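Local structure of PrimPol AEP domain (PP-N190) (Cyanophage S-2L, 6ZP9) at residues R16-I19 / L20-L23; L26-I30 / A31-Y35; L97-Q100 / V101-E105; E140-A143 / R144-L148; G150-T153 / T154-N157. The protein probably makes primers and extends DNA, as the primase-polymerase domain of a cyanophage that carries 2-aminoadenine in place of adenine in its DNA. All blocks are in the same frame, centred on the assembly; numbering follows the deposited sequence.

Contact 1: residues R16-I19 / L20-L23; sequences RDQI and LLHL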
loop_
_atom_site.group_PDB
_atom_site.type_symbol
_atom_site.label_atom_id
_atom_site.label_comp_id
_atom_site.label_asym_id
_atom_site.label_seq_id
_atom_site.Cartn_x
_atom_site.Cartn_y
_atom_site.Cartn_z
ATOM N N ARG A 16 1.605 -4.924 16.159
ATOM C CA ARG A 16 1.278 -3.497 16.200
ATOM C C ARG A 16 2.456 -2.624 15.779
ATOM O O ARG A 16 2.257 -1.511 15.280
ATOM C CB ARG A 16 0.809 -3.095 17.602
ATOM C CG ARG A 16 1.940 -3.000 18.608
ATOM C CD ARG A 16 1.466 -2.509 19.968
ATOM N NE ARG A 16 0.762 -1.230 19.901
ATOM C CZ ARG A 16 1.344 -0.038 20.043
ATOM N NH1 ARG A 16 0.600 1.062 19.976
ATOM N NH2 ARG A 16 2.658 0.060 20.254
ATOM N N ASP A 17 3.684 -3.096 15.976
ATOM C CA ASP A 17 4.841 -2.295 15.586
ATOM C C ASP A 17 4.918 -2.153 14.075
ATOM O O ASP A 17 5.274 -1.086 13.562
ATOM C CB ASP A 17 6.129 -2.917 16.127
ATOM C CG ASP A 17 6.221 -2.850 17.652
ATOM O OD1 ASP A 17 5.909 -1.784 18.228
ATOM O OD2 ASP A 17 6.603 -3.868 18.272
ATOM N N GLN A 18 4.581 -3.212 13.345
ATOM C CA GLN A 18 4.610 -3.128 11.893
ATOM C C GLN A 18 3.481 -2.244 11.371
ATOM O O GLN A 18 3.674 -1.483 10.415
ATOM C CB GLN A 18 4.544 -4.533 11.308
ATOM C CG GLN A 18 5.890 -5.229 11.346
ATOM C CD GLN A 18 6.828 -4.734 10.253
ATOM O OE1 GLN A 18 6.524 -4.851 9.068
ATOM N NE2 GLN A 18 7.970 -4.178 10.648
ATOM N N ILE A 19 2.297 -2.323 11.984
ATOM C CA ILE A 19 1.201 -1.442 11.580
ATOM C C ILE A 19 1.606 0.021 11.741
ATOM O O ILE A 19 1.448 0.836 10.819
ATOM C CB ILE A 19 -0.073 -1.754 12.383
ATOM C CG1 ILE A 19 -0.648 -3.107 11.962
ATOM C CG2 ILE A 19 -1.109 -0.638 12.191
ATOM C CD1 ILE A 19 -1.983 -3.427 12.628
ATOM N N LEU A 20 2.127 0.383 12.917
ATOM C CA LEU A 20 2.501 1.777 13.141
ATOM C C LEU A 20 3.646 2.196 12.228
ATOM O O LEU A 20 3.687 3.344 11.769
ATOM C CB LEU A 20 2.865 1.997 14.609
ATOM C CG LEU A 20 1.636 1.912 15.522
ATOM C CD1 LEU A 20 2.051 2.021 16.972
ATOM C CD2 LEU A 20 0.599 2.984 15.171
ATOM N N LEU A 21 4.572 1.272 11.931
ATOM C CA LEU A 21 5.661 1.584 11.009
ATOM C C LEU A 21 5.134 1.857 9.606
ATOM O O LEU A 21 5.596 2.785 8.936
ATOM C CB LEU A 21 6.686 0.447 10.989
ATOM C CG LEU A 21 7.835 0.630 9.992
ATOM C CD1 LEU A 21 8.716 1.812 10.353
ATOM C CD2 LEU A 21 8.657 -0.645 9.871
ATOM N N HIS A 22 4.177 1.051 9.140
ATOM C CA HIS A 22 3.546 1.299 7.845
ATOM C C HIS A 22 2.954 2.701 7.787
ATOM O O HIS A 22 3.190 3.451 6.830
ATOM C CB HIS A 22 2.463 0.241 7.594
ATOM C CG HIS A 22 2.101 0.058 6.151
ATOM N ND1 HIS A 22 1.388 -1.034 5.700
ATOM C CD2 HIS A 22 2.344 0.827 5.059
ATOM C CE1 HIS A 22 1.207 -0.933 4.391
ATOM N NE2 HIS A 22 1.781 0.185 3.978
ATOM N N LEU A 23 2.188 3.075 8.817
ATOM C CA LEU A 23 1.596 4.412 8.875
ATOM C C LEU A 23 2.669 5.493 8.947
ATOM O O LEU A 23 2.551 6.541 8.298
ATOM C CB LEU A 23 0.661 4.522 10.085
ATOM C CG LEU A 23 -0.828 4.214 9.882
ATOM C CD1 LEU A 23 -1.002 2.903 9.176
ATOM C CD2 LEU A 23 -1.537 4.169 11.218
#
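L20 CD1 lies over one face of the R16 guanidinium, 3.5 Å from R16 NH1 and a little further from CZ and NH2, so the group meets the methyl flat and not through its N-H edges. R16 comes to L20 by a kinked path: CG stands between the backbone N and the carbonyl carbon (chi1 75°), the chain runs straight to CD and then bends at chi3, which carries the guanidinium across the leucine branch. The amide of Q18 behaves differently. It runs alongside L21 in the same direction, and its NE2 rests 3.7 Å from L21 CD2, while OE1 accepts a hydrogen bond from the backbone N of I178. The imidazole of H22 swings away from the preceding turn, and its ND1 accepts from the backbone N of A165.

All eight residues belong to helix 16-25, the first helix of the modelled chain, and the pairs R16-L20 and Q18-H22 are one helical turn apart. Four backbone bonds of the i to i+4 kind join the two halves, among them L20 N to R16 O at 3.0 Å, nearly straight at 170°, and H22 N to Q18 O at 2.9 Å. Q18, L21 and H22 lean on strand 177-179. I19 touches F14 in the preceding loop, and L23, whose CD1 lies 3.6 Å from I19 O, reaches I30 and L53.

Contact 2: residues L26-I30 / A31-Y35; sequences LRKDI and ATTRY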
loop_
_atom_site.group_PDB
_atom_site.type_symbol
_atom_site.label_atom_id
_atom_site.label_comp_id
_atom_site.label_asym_id
_atom_site.label_seq_id
_atom_site.Cartn_x
_atom_site.Cartn_y
_atom_site.Cartn_z
ATOM N N LEU A 26 4.425 6.147 5.709
ATOM C CA LEU A 26 3.514 6.851 4.817
ATOM C C LEU A 26 3.160 8.247 5.311
ATOM O O LEU A 26 2.328 8.911 4.678
ATOM C CB LEU A 26 2.233 6.034 4.623
ATOM C CG LEU A 26 2.409 4.761 3.792
ATOM C CD1 LEU A 26 1.088 3.999 3.773
ATOM C CD2 LEU A 26 2.888 5.086 2.372
ATOM N N ARG A 27 3.776 8.699 6.408
ATOM C CA ARG A 27 3.510 10.013 7.008
ATOM C C ARG A 27 2.020 10.218 7.284
ATOM O O ARG A 27 1.495 11.333 7.196
ATOM C CB ARG A 27 4.088 11.134 6.140
ATOM C CG ARG A 27 5.613 11.018 6.014
ATOM C CD ARG A 27 6.234 12.023 5.034
ATOM N NE ARG A 27 5.988 13.402 5.436
ATOM C CZ ARG A 27 6.766 14.084 6.269
ATOM N NH1 ARG A 27 7.844 13.509 6.786
ATOM N NH2 ARG A 27 6.473 15.339 6.581
ATOM N N LYS A 28 1.330 9.140 7.648
ATOM C CA LYS A 28 -0.098 9.171 7.924
ATOM C C LYS A 28 -0.375 9.333 9.417
ATOM O O LYS A 28 0.507 9.207 10.270
ATOM C CB LYS A 28 -0.771 7.905 7.395
ATOM C CG LYS A 28 -0.940 7.897 5.898
ATOM C CD LYS A 28 -1.498 6.553 5.417
ATOM C CE LYS A 28 -2.978 6.444 5.736
ATOM N NZ LYS A 28 -3.825 7.363 4.903
ATOM N N ASP A 29 -1.632 9.628 9.717
ATOM C CA ASP A 29 -2.122 9.887 11.064
ATOM C C ASP A 29 -3.076 8.755 11.407
ATOM O O ASP A 29 -4.069 8.557 10.703
ATOM C CB ASP A 29 -2.822 11.251 11.104
ATOM C CG ASP A 29 -3.341 11.634 12.485
ATOM O OD1 ASP A 29 -3.389 10.783 13.398
ATOM O OD2 ASP A 29 -3.713 12.819 12.652
ATOM N N ILE A 30 -2.778 8.009 12.474
ATOM C CA ILE A 30 -3.631 6.863 12.774
ATOM C C ILE A 30 -5.081 7.298 12.985
ATOM O O ILE A 30 -6.008 6.576 12.612
ATOM C CB ILE A 30 -3.103 6.066 13.982
ATOM C CG1 ILE A 30 -3.905 4.766 14.098
ATOM C CG2 ILE A 30 -3.217 6.884 15.279
ATOM C CD1 ILE A 30 -3.306 3.737 15.004
ATOM N N ALA A 31 -5.300 8.496 13.534
ATOM C CA ALA A 31 -6.654 8.977 13.802
ATOM C C ALA A 31 -7.500 9.136 12.543
ATOM O O ALA A 31 -8.733 9.136 12.637
ATOM C CB ALA A 31 -6.602 10.321 14.537
ATOM N N THR A 32 -6.881 9.304 11.376
ATOM C CA THR A 32 -7.631 9.492 10.140
ATOM C C THR A 32 -7.398 8.359 9.146
ATOM O O THR A 32 -7.833 8.462 7.991
ATOM C CB THR A 32 -7.281 10.836 9.493
ATOM O OG1 THR A 32 -5.876 10.889 9.252
ATOM C CG2 THR A 32 -7.657 12.000 10.410
ATOM N N THR A 33 -6.733 7.283 9.560
ATOM C CA THR A 33 -6.422 6.189 8.649
ATOM C C THR A 33 -7.617 5.249 8.521
ATOM O O THR A 33 -8.253 4.887 9.516
ATOM C CB THR A 33 -5.181 5.435 9.137
ATOM O OG1 THR A 33 -4.041 6.297 9.045
ATOM C CG2 THR A 33 -4.924 4.184 8.297
ATOM N N ARG A 34 -7.923 4.862 7.286
ATOM C CA ARG A 34 -9.063 4.011 6.989
ATOM C C ARG A 34 -8.609 2.567 6.809
ATOM O O ARG A 34 -7.675 2.288 6.049
ATOM C CB ARG A 34 -9.787 4.504 5.734
ATOM C CG ARG A 34 -10.332 5.913 5.863
ATOM C CD ARG A 34 -11.365 5.988 6.975
ATOM N NE ARG A 34 -12.540 5.174 6.671
ATOM C CZ ARG A 34 -13.584 5.060 7.479
ATOM N NH1 ARG A 34 -13.593 5.706 8.635
ATOM N NH2 ARG A 34 -14.615 4.306 7.130
ATOM N N TYR A 35 -9.277 1.662 7.514
ATOM C CA TYR A 35 -9.026 0.232 7.459
ATOM C C TYR A 35 -10.075 -0.438 6.580
ATOM O O TYR A 35 -11.254 -0.069 6.614
ATOM C CB TYR A 35 -9.073 -0.347 8.872
ATOM C CG TYR A 35 -8.836 -1.828 9.017
ATOM C CD1 TYR A 35 -7.623 -2.404 8.644
ATOM C CD2 TYR A 35 -9.810 -2.655 9.588
ATOM C CE1 TYR A 35 -7.394 -3.768 8.803
ATOM C CE2 TYR A 35 -9.589 -4.022 9.750
ATOM C CZ TYR A 35 -8.379 -4.571 9.360
ATOM O OH TYR A 35 -8.137 -5.923 9.522
HETATM O O HOH W 1 -6.431 5.966 5.230
HETATM O O HOH W 2 -3.629 9.659 7.707
#
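D29 opens an Asx turn with A31 where the chain leaves helix 16-25 for strand 34-38, and T33 reaches back to D29 O over a short 3-10 turn. The carbonyl oxygen of D29 is gripped by two donors, T32 N at 3.0 Å and the hydroxyl T33 OG1 at 2.8 Å, each more than 50° out of its plane, one on either face. The carboxylate of the same residue turns forward and OD1 accepts from A31 N at 3.0 Å, from above the carboxylate plane, which forms the Asx turn. With CG anti to the D29 backbone N (chi1 -179°), the carboxylate stands beside its own carbonyl carbon and ahead over the turn. One residue on, T33 N bonds to I30 O at 3.2 Å, again from above the carbonyl plane.

In the next shell, the aliphatic part of K28 passes nearly perpendicular to T33, CE lying 3.5 Å from T33 OG1. Its ammonium makes a salt bridge with D74 and a hydrogen bond to V72 O. T33 leans on L23 of helix 16-25 and pairs through its backbone with L53. Before the turn, R27 ends the helix with positive phi in a Schellman motif. One water links D29 N with T32 OG1; another accepts from K28 NZ at 3.0 Å and from R34 N at 2.8 Å.

Contact 3: residues L97-Q100 / V101-E105; sequences LAWQ and VGAWE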
loop_
_atom_site.group_PDB
_atom_site.type_symbol
_atom_site.label_atom_id
_atom_site.label_comp_id
_atom_site.label_asym_id
_atom_site.label_seq_id
_atom_site.Cartn_x
_atom_site.Cartn_y
_atom_site.Cartn_z
ATOM N N LEU A 97 9.631 -13.917 -6.954
ATOM C CA LEU A 97 9.579 -12.927 -5.873
ATOM C C LEU A 97 10.915 -12.211 -5.708
ATOM O O LEU A 97 10.962 -10.982 -5.574
ATOM C CB LEU A 97 9.171 -13.591 -4.557
ATOM C CG LEU A 97 7.718 -13.497 -4.082
ATOM C CD1 LEU A 97 7.644 -13.890 -2.612
ATOM C CD2 LEU A 97 7.140 -12.115 -4.280
ATOM N N ALA A 98 12.019 -12.968 -5.713
ATOM C CA ALA A 98 13.338 -12.351 -5.606
ATOM C C ALA A 98 13.582 -11.368 -6.742
ATOM O O ALA A 98 14.169 -10.299 -6.532
ATOM C CB ALA A 98 14.419 -13.429 -5.593
ATOM N N TRP A 99 13.152 -11.715 -7.959
ATOM C CA TRP A 99 13.276 -10.774 -9.064
ATOM C C TRP A 99 12.469 -9.509 -8.786
ATOM O O TRP A 99 12.932 -8.393 -9.061
ATOM C CB TRP A 99 12.827 -11.434 -10.371
ATOM C CG TRP A 99 12.636 -10.452 -11.474
ATOM C CD1 TRP A 99 13.597 -9.947 -12.301
ATOM C CD2 TRP A 99 11.405 -9.837 -11.868
ATOM N NE1 TRP A 99 13.041 -9.054 -13.185
ATOM C CE2 TRP A 99 11.697 -8.968 -12.940
ATOM C CE3 TRP A 99 10.085 -9.928 -11.411
ATOM C CZ2 TRP A 99 10.719 -8.200 -13.563
ATOM C CZ3 TRP A 99 9.119 -9.166 -12.031
ATOM C CH2 TRP A 99 9.442 -8.310 -13.096
ATOM N N GLN A 100 11.271 -9.667 -8.207
ATOM C CA GLN A 100 10.395 -8.521 -7.958
ATOM C C GLN A 100 11.047 -7.500 -7.037
ATOM O O GLN A 100 10.837 -6.291 -7.194
ATOM C CB GLN A 100 9.082 -8.990 -7.348
ATOM C CG GLN A 100 8.181 -9.732 -8.308
ATOM C CD GLN A 100 6.812 -9.943 -7.729
ATOM O OE1 GLN A 100 6.237 -9.044 -7.107
ATOM N NE2 GLN A 100 6.281 -11.140 -7.908
ATOM N N VAL A 101 11.849 -7.965 -6.076
ATOM C CA VAL A 101 12.420 -7.058 -5.089
ATOM C C VAL A 101 13.309 -6.021 -5.761
ATOM O O VAL A 101 13.283 -4.838 -5.403
ATOM C CB VAL A 101 13.187 -7.849 -4.017
ATOM C CG1 VAL A 101 13.949 -6.899 -3.111
ATOM C CG2 VAL A 101 12.222 -8.717 -3.217
ATOM N N GLY A 102 14.094 -6.436 -6.753
ATOM C CA GLY A 102 15.044 -5.519 -7.349
ATOM C C GLY A 102 14.691 -4.985 -8.727
ATOM O O GLY A 102 15.417 -4.137 -9.260
ATOM N N ALA A 103 13.581 -5.442 -9.310
ATOM C CA ALA A 103 13.293 -5.151 -10.715
ATOM C C ALA A 103 12.999 -3.679 -11.001
ATOM O O ALA A 103 12.971 -3.293 -12.180
ATOM C CB ALA A 103 12.119 -6.007 -11.201
ATOM N N TRP A 104 12.756 -2.856 -9.975
ATOM C CA TRP A 104 12.550 -1.428 -10.215
ATOM C C TRP A 104 13.787 -0.796 -10.844
ATOM O O TRP A 104 13.678 0.184 -11.589
ATOM C CB TRP A 104 12.203 -0.713 -8.901
ATOM C CG TRP A 104 13.213 -1.017 -7.837
ATOM C CD1 TRP A 104 13.159 -2.030 -6.906
ATOM C CD2 TRP A 104 14.458 -0.347 -7.626
ATOM N NE1 TRP A 104 14.290 -2.015 -6.125
ATOM C CE2 TRP A 104 15.107 -0.997 -6.548
ATOM C CE3 TRP A 104 15.085 0.747 -8.233
ATOM C CZ2 TRP A 104 16.359 -0.589 -6.072
ATOM C CZ3 TRP A 104 16.324 1.143 -7.768
ATOM C CH2 TRP A 104 16.949 0.479 -6.690
ATOM N N GLU A 105 14.967 -1.351 -10.560
ATOM C CA GLU A 105 16.212 -0.745 -11.020
ATOM C C GLU A 105 16.359 -0.855 -12.532
ATOM O O GLU A 105 16.751 0.114 -13.192
ATOM C CB GLU A 105 17.401 -1.392 -10.304
ATOM C CG GLU A 105 18.699 -0.638 -10.500
ATOM C CD GLU A 105 19.592 -0.679 -9.280
ATOM O OE1 GLU A 105 19.729 -1.772 -8.680
ATOM O OE2 GLU A 105 20.146 0.385 -8.913
#
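Helix 97-102 loosens towards its end: V101 N bonds to L97 O at 3.2 Å and only weakly to A98 O, G102 N makes a weak bond to W99 O at 3.2 Å, and a type I beta turn from G102 to E105 follows.

Across this fraying end, A103 sets its methyl on the indole of W99. CB stands over one face of the six-membered ring, 3.7 Å from the ring centroid and 24° off the normal, in a CH-pi contact displaced towards the rim; its nearest ring atom is W99 CE2 at 3.5 Å. CG anti to the W99 backbone N (chi1 167°) leans the indole forward, towards A103, where it also meets the ring of W92. V101 points elsewhere, with CG2 3.5 Å from L97 O and its side chain on I123 of strand 123-129. Q100 runs out extended to G95 O, K121 O and the backbone N of I123.

The A103-W99 contact is apolar, a methyl over an aromatic face, and probably adds weak dispersion and CH-pi attraction where the regular helix bonds give out.

Contact 4: residues E140-A143 / R144-L148; sequences ELQA and RLIAL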
loop_
_atom_site.group_PDB
_atom_site.type_symbol
_atom_site.label_atom_id
_atom_site.label_comp_id
_atom_site.label_asym_id
_atom_site.label_seq_id
_atom_site.Cartn_x
_atom_site.Cartn_y
_atom_site.Cartn_z
ATOM N N GLU A 140 -1.597 11.422 -12.103
ATOM C CA GLU A 140 -0.698 11.377 -13.250
ATOM C C GLU A 140 0.599 10.650 -12.915
ATOM O O GLU A 140 1.067 9.823 -13.705
ATOM C CB GLU A 140 -0.408 12.794 -13.744
ATOM C CG GLU A 140 0.601 12.853 -14.896
ATOM C CD GLU A 140 0.044 12.323 -16.216
ATOM O OE1 GLU A 140 -1.165 11.991 -16.274
ATOM O OE2 GLU A 140 0.816 12.249 -17.202
ATOM N N LEU A 141 1.182 10.934 -11.746
ATOM C CA LEU A 141 2.395 10.237 -11.325
ATOM C C LEU A 141 2.160 8.739 -11.209
ATOM O O LEU A 141 3.002 7.934 -11.631
ATOM C CB LEU A 141 2.883 10.787 -9.986
ATOM C CG LEU A 141 3.518 12.175 -9.977
ATOM C CD1 LEU A 141 3.673 12.698 -8.551
ATOM C CD2 LEU A 141 4.856 12.167 -10.700
ATOM N N GLN A 142 1.029 8.345 -10.616
ATOM C CA GLN A 142 0.756 6.928 -10.407
ATOM C C GLN A 142 0.557 6.216 -11.737
ATOM O O GLN A 142 1.032 5.087 -11.923
ATOM C CB GLN A 142 -0.473 6.765 -9.503
ATOM C CG GLN A 142 -0.855 5.325 -9.154
ATOM C CD GLN A 142 -0.129 4.795 -7.926
ATOM O OE1 GLN A 142 0.951 5.255 -7.579
ATOM N NE2 GLN A 142 -0.736 3.823 -7.259
ATOM N N ALA A 143 -0.117 6.870 -12.682
ATOM C CA ALA A 143 -0.314 6.276 -13.998
ATOM C C ALA A 143 1.012 6.112 -14.726
ATOM O O ALA A 143 1.256 5.078 -15.363
ATOM C CB ALA A 143 -1.279 7.130 -14.821
ATOM N N ARG A 144 1.883 7.115 -14.636
ATOM C CA ARG A 144 3.187 7.010 -15.278
ATOM C C ARG A 144 4.033 5.918 -14.642
ATOM O O ARG A 144 4.775 5.211 -15.341
ATOM C CB ARG A 144 3.910 8.349 -15.212
ATOM C CG ARG A 144 3.230 9.422 -16.028
ATOM C CD ARG A 144 4.137 10.624 -16.141
ATOM N NE ARG A 144 3.478 11.760 -16.771
ATOM C CZ ARG A 144 4.126 12.815 -17.259
ATOM N NH1 ARG A 144 5.454 12.863 -17.192
ATOM N NH2 ARG A 144 3.446 13.820 -17.810
ATOM N N LEU A 145 3.950 5.778 -13.314
ATOM C CA LEU A 145 4.685 4.714 -12.637
ATOM C C LEU A 145 4.225 3.345 -13.125
ATOM O O LEU A 145 5.044 2.467 -13.429
ATOM C CB LEU A 145 4.498 4.847 -11.126
ATOM C CG LEU A 145 5.022 3.679 -10.278
ATOM C CD1 LEU A 145 6.544 3.655 -10.277
ATOM C CD2 LEU A 145 4.474 3.742 -8.847
ATOM N N ILE A 146 2.907 3.151 -13.215
ATOM C CA ILE A 146 2.365 1.881 -13.694
ATOM C C ILE A 146 2.864 1.579 -15.102
ATOM O O ILE A 146 3.260 0.446 -15.403
ATOM C CB ILE A 146 0.826 1.904 -13.638
ATOM C CG1 ILE A 146 0.351 1.918 -12.176
ATOM C CG2 ILE A 146 0.243 0.724 -14.428
ATOM C CD1 ILE A 146 -1.112 2.287 -11.994
ATOM N N ALA A 147 2.863 2.590 -15.979
ATOM C CA ALA A 147 3.254 2.391 -17.373
ATOM C C ALA A 147 4.726 2.013 -17.489
ATOM O O ALA A 147 5.089 1.087 -18.230
ATOM C CB ALA A 147 2.966 3.661 -18.176
ATOM N N LEU A 148 5.590 2.722 -16.759
ATOM C CA LEU A 148 7.027 2.536 -16.904
ATOM C C LEU A 148 7.472 1.190 -16.347
ATOM O O LEU A 148 8.341 0.528 -16.925
ATOM C CB LEU A 148 7.770 3.673 -16.203
ATOM C CG LEU A 148 9.280 3.477 -16.052
ATOM C CD1 LEU A 148 9.928 3.386 -17.414
ATOM C CD2 LEU A 148 9.913 4.575 -15.218
#
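The middle of helix 135-149 carries an i to i+4 salt bridge between E140 and R144. R144 presents its NE edge: NE reaches E140 OE2 at 2.7 Å (161°) and NH2 reaches the same oxygen at 3.1 Å, so one carboxylate oxygen takes both donors. OE2 lies in the guanidinium plane; the donors come to it on the anti side of the carboxylate, somewhat out of the carboxylate plane, and the two planes stand 79° apart. The two chains reach each other by different shapes: E140 has CG anti to its backbone N (chi1 176°) and bends at chi2, whereas R144 runs extended to NE. The third nitrogen, NH1, bonds to L195 O, so the arginine also joins this helix to the chain end.

On another flank, Q142 is turned to outside partners, its OE1 accepting from F89 N and its NE2 donating to N155 O, while I146 CD1 lies 3.5 Å from Q142 O. L141 and L145 pack on I88 of strand 85-90. R144 N to E140 O (3.0 Å) is one of four regular backbone bonds beneath. A glutamate followed four residues on by an arginine is a classic helix salt bridge, here taken side-on.

Contact 5: residues G150-T153 / T154-N157; sequences GFDT and TNRN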
loop_
_atom_site.group_PDB
_atom_site.type_symbol
_atom_site.label_atom_id
_atom_site.label_comp_id
_atom_site.label_asym_id
_atom_site.label_seq_id
_atom_site.Cartn_x
_atom_site.Cartn_y
_atom_site.Cartn_z
ATOM N N GLY A 150 5.406 -1.451 -15.851
ATOM C CA GLY A 150 4.519 -2.556 -16.170
ATOM C C GLY A 150 3.868 -3.164 -14.940
ATOM O O GLY A 150 3.684 -4.390 -14.873
ATOM N N PHE A 151 3.512 -2.333 -13.965
ATOM C CA PHE A 151 2.802 -2.803 -12.792
ATOM C C PHE A 151 1.375 -3.234 -13.151
ATOM O O PHE A 151 0.844 -2.939 -14.226
ATOM C CB PHE A 151 2.747 -1.699 -11.739
ATOM C CG PHE A 151 4.026 -1.506 -10.976
ATOM C CD1 PHE A 151 4.893 -2.569 -10.756
ATOM C CD2 PHE A 151 4.353 -0.259 -10.457
ATOM C CE1 PHE A 151 6.066 -2.400 -10.035
ATOM C CE2 PHE A 151 5.531 -0.071 -9.741
ATOM C CZ PHE A 151 6.386 -1.145 -9.520
ATOM N N ASP A 152 0.752 -3.935 -12.211
ATOM C CA ASP A 152 -0.692 -4.157 -12.191
ATOM C C ASP A 152 -1.447 -2.833 -12.323
ATOM O O ASP A 152 -1.341 -1.959 -11.459
ATOM C CB ASP A 152 -1.032 -4.860 -10.871
ATOM C CG ASP A 152 -2.498 -5.191 -10.716
ATOM O OD1 ASP A 152 -3.354 -4.662 -11.460
ATOM O OD2 ASP A 152 -2.793 -5.989 -9.799
ATOM N N THR A 153 -2.221 -2.685 -13.409
ATOM C CA THR A 153 -2.881 -1.412 -13.712
ATOM C C THR A 153 -4.136 -1.164 -12.885
ATOM O O THR A 153 -4.726 -0.084 -12.998
ATOM C CB THR A 153 -3.243 -1.333 -15.200
ATOM O OG1 THR A 153 -4.309 -2.247 -15.480
ATOM C CG2 THR A 153 -2.052 -1.686 -16.062
ATOM N N THR A 154 -4.552 -2.133 -12.065
ATOM C CA THR A 154 -5.718 -1.959 -11.204
ATOM C C THR A 154 -5.500 -0.867 -10.161
ATOM O O THR A 154 -6.431 -0.126 -9.823
ATOM C CB THR A 154 -6.038 -3.283 -10.507
ATOM O OG1 THR A 154 -6.560 -4.213 -11.462
ATOM C CG2 THR A 154 -7.051 -3.088 -9.384
ATOM N N ASN A 155 -4.277 -0.751 -9.637
ATOM C CA ASN A 155 -3.991 0.103 -8.477
ATOM C C ASN A 155 -3.732 1.552 -8.902
ATOM O O ASN A 155 -2.653 2.105 -8.687
ATOM C CB ASN A 155 -2.797 -0.453 -7.701
ATOM C CG ASN A 155 -2.965 -1.910 -7.316
ATOM O OD1 ASN A 155 -4.041 -2.345 -6.898
ATOM N ND2 ASN A 155 -1.888 -2.676 -7.453
ATOM N N ARG A 156 -4.712 2.157 -9.494
ATOM C CA ARG A 156 -4.516 3.482 -10.000
ATOM C C ARG A 156 -5.379 4.609 -9.432
ATOM O O ARG A 156 -5.161 5.722 -9.784
ATOM C CB ARG A 156 -4.737 3.436 -11.523
ATOM C CG ARG A 156 -6.142 3.162 -11.932
ATOM C CD ARG A 156 -6.274 2.921 -13.435
ATOM N NE ARG A 156 -5.363 3.786 -14.189
ATOM C CZ ARG A 156 -4.235 3.457 -14.839
ATOM N NH1 ARG A 156 -3.575 4.410 -15.482
ATOM N NH2 ARG A 156 -3.789 2.230 -14.885
ATOM N N ASN A 157 -6.358 4.296 -8.606
ATOM C CA ASN A 157 -7.318 5.283 -8.124
ATOM C C ASN A 157 -6.914 5.816 -6.752
ATOM O O ASN A 157 -6.253 5.120 -5.976
ATOM C CB ASN A 157 -8.712 4.670 -8.033
ATOM C CG ASN A 157 -8.741 3.452 -7.155
ATOM O OD1 ASN A 157 -7.983 2.504 -7.374
ATOM N ND2 ASN A 157 -9.610 3.463 -6.142
HETATM O O HOH W 3 0.273 -1.586 -9.325
HETATM O O HOH W 4 -4.514 -5.125 -7.467
#
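D152 and T154 run alongside each other in the same direction, while the side chain of N155 stands nearly perpendicular to that of D152, with carboxylate and amide planes 42° apart. The first pair is joined by T154 N, which donates to D152 OD1 at 2.9 Å (162°) from above the carboxylate plane. D152 CG is anti to its backbone N (chi1 -179°), which throws the carboxylate forward over the following residues, and OD1 also packs 3.2 Å from T154 CB.

The second pair is bridged by two waters. One donates to D152 O at 2.7 Å and accepts from N155 ND2; the other donates both to D152 OD2 and to N155 OD1, at 2.9 Å for the latter. N155 ND2 also bonds directly to E91 OE2, so it has a protein partner as well as a water, and OD1 has the second water.

R156 turns the opposite way along the chain. Its chain bends at chi3 to bring NH2 back to T153 O, 3.1 Å away, in the carbonyl plane on a lone pair and nearly in its own guanidinium plane. R156 also rests on A143 and I146 of helix 135-149. A weak bond from R156 N to T154 O at 2.9 Å closes an inverse gamma turn centred on N155. D152 thus begins both an Asx turn and a type I beta turn, a common pairing, here in the loop between helix 135-149 and strand 161-163.

Overall arrangement
Along the chain the five contacts run in series; none nests in or crosses another, and each stays within one unbroken stretch. Contact 1, on helix 16-25, leads into contact 2, and the two touch as the chain passes to strand 34-38. Contact 3 closes helix 97-102, about 23 Å, centre to centre, from contact 1. Contact 4 lies mid-way along helix 135-149, and contact 5 forms the loop after it; their centres are about 8 Å apart, and I146 O lies 3.1 Å from F151 N, a probable hydrogen bond. Contacts 1 and 5 lie on opposite sides of the chain's centre; contact 1 leans on strand 177-179 of one sheet, and contact 2 leads into strand 34-38 of the other.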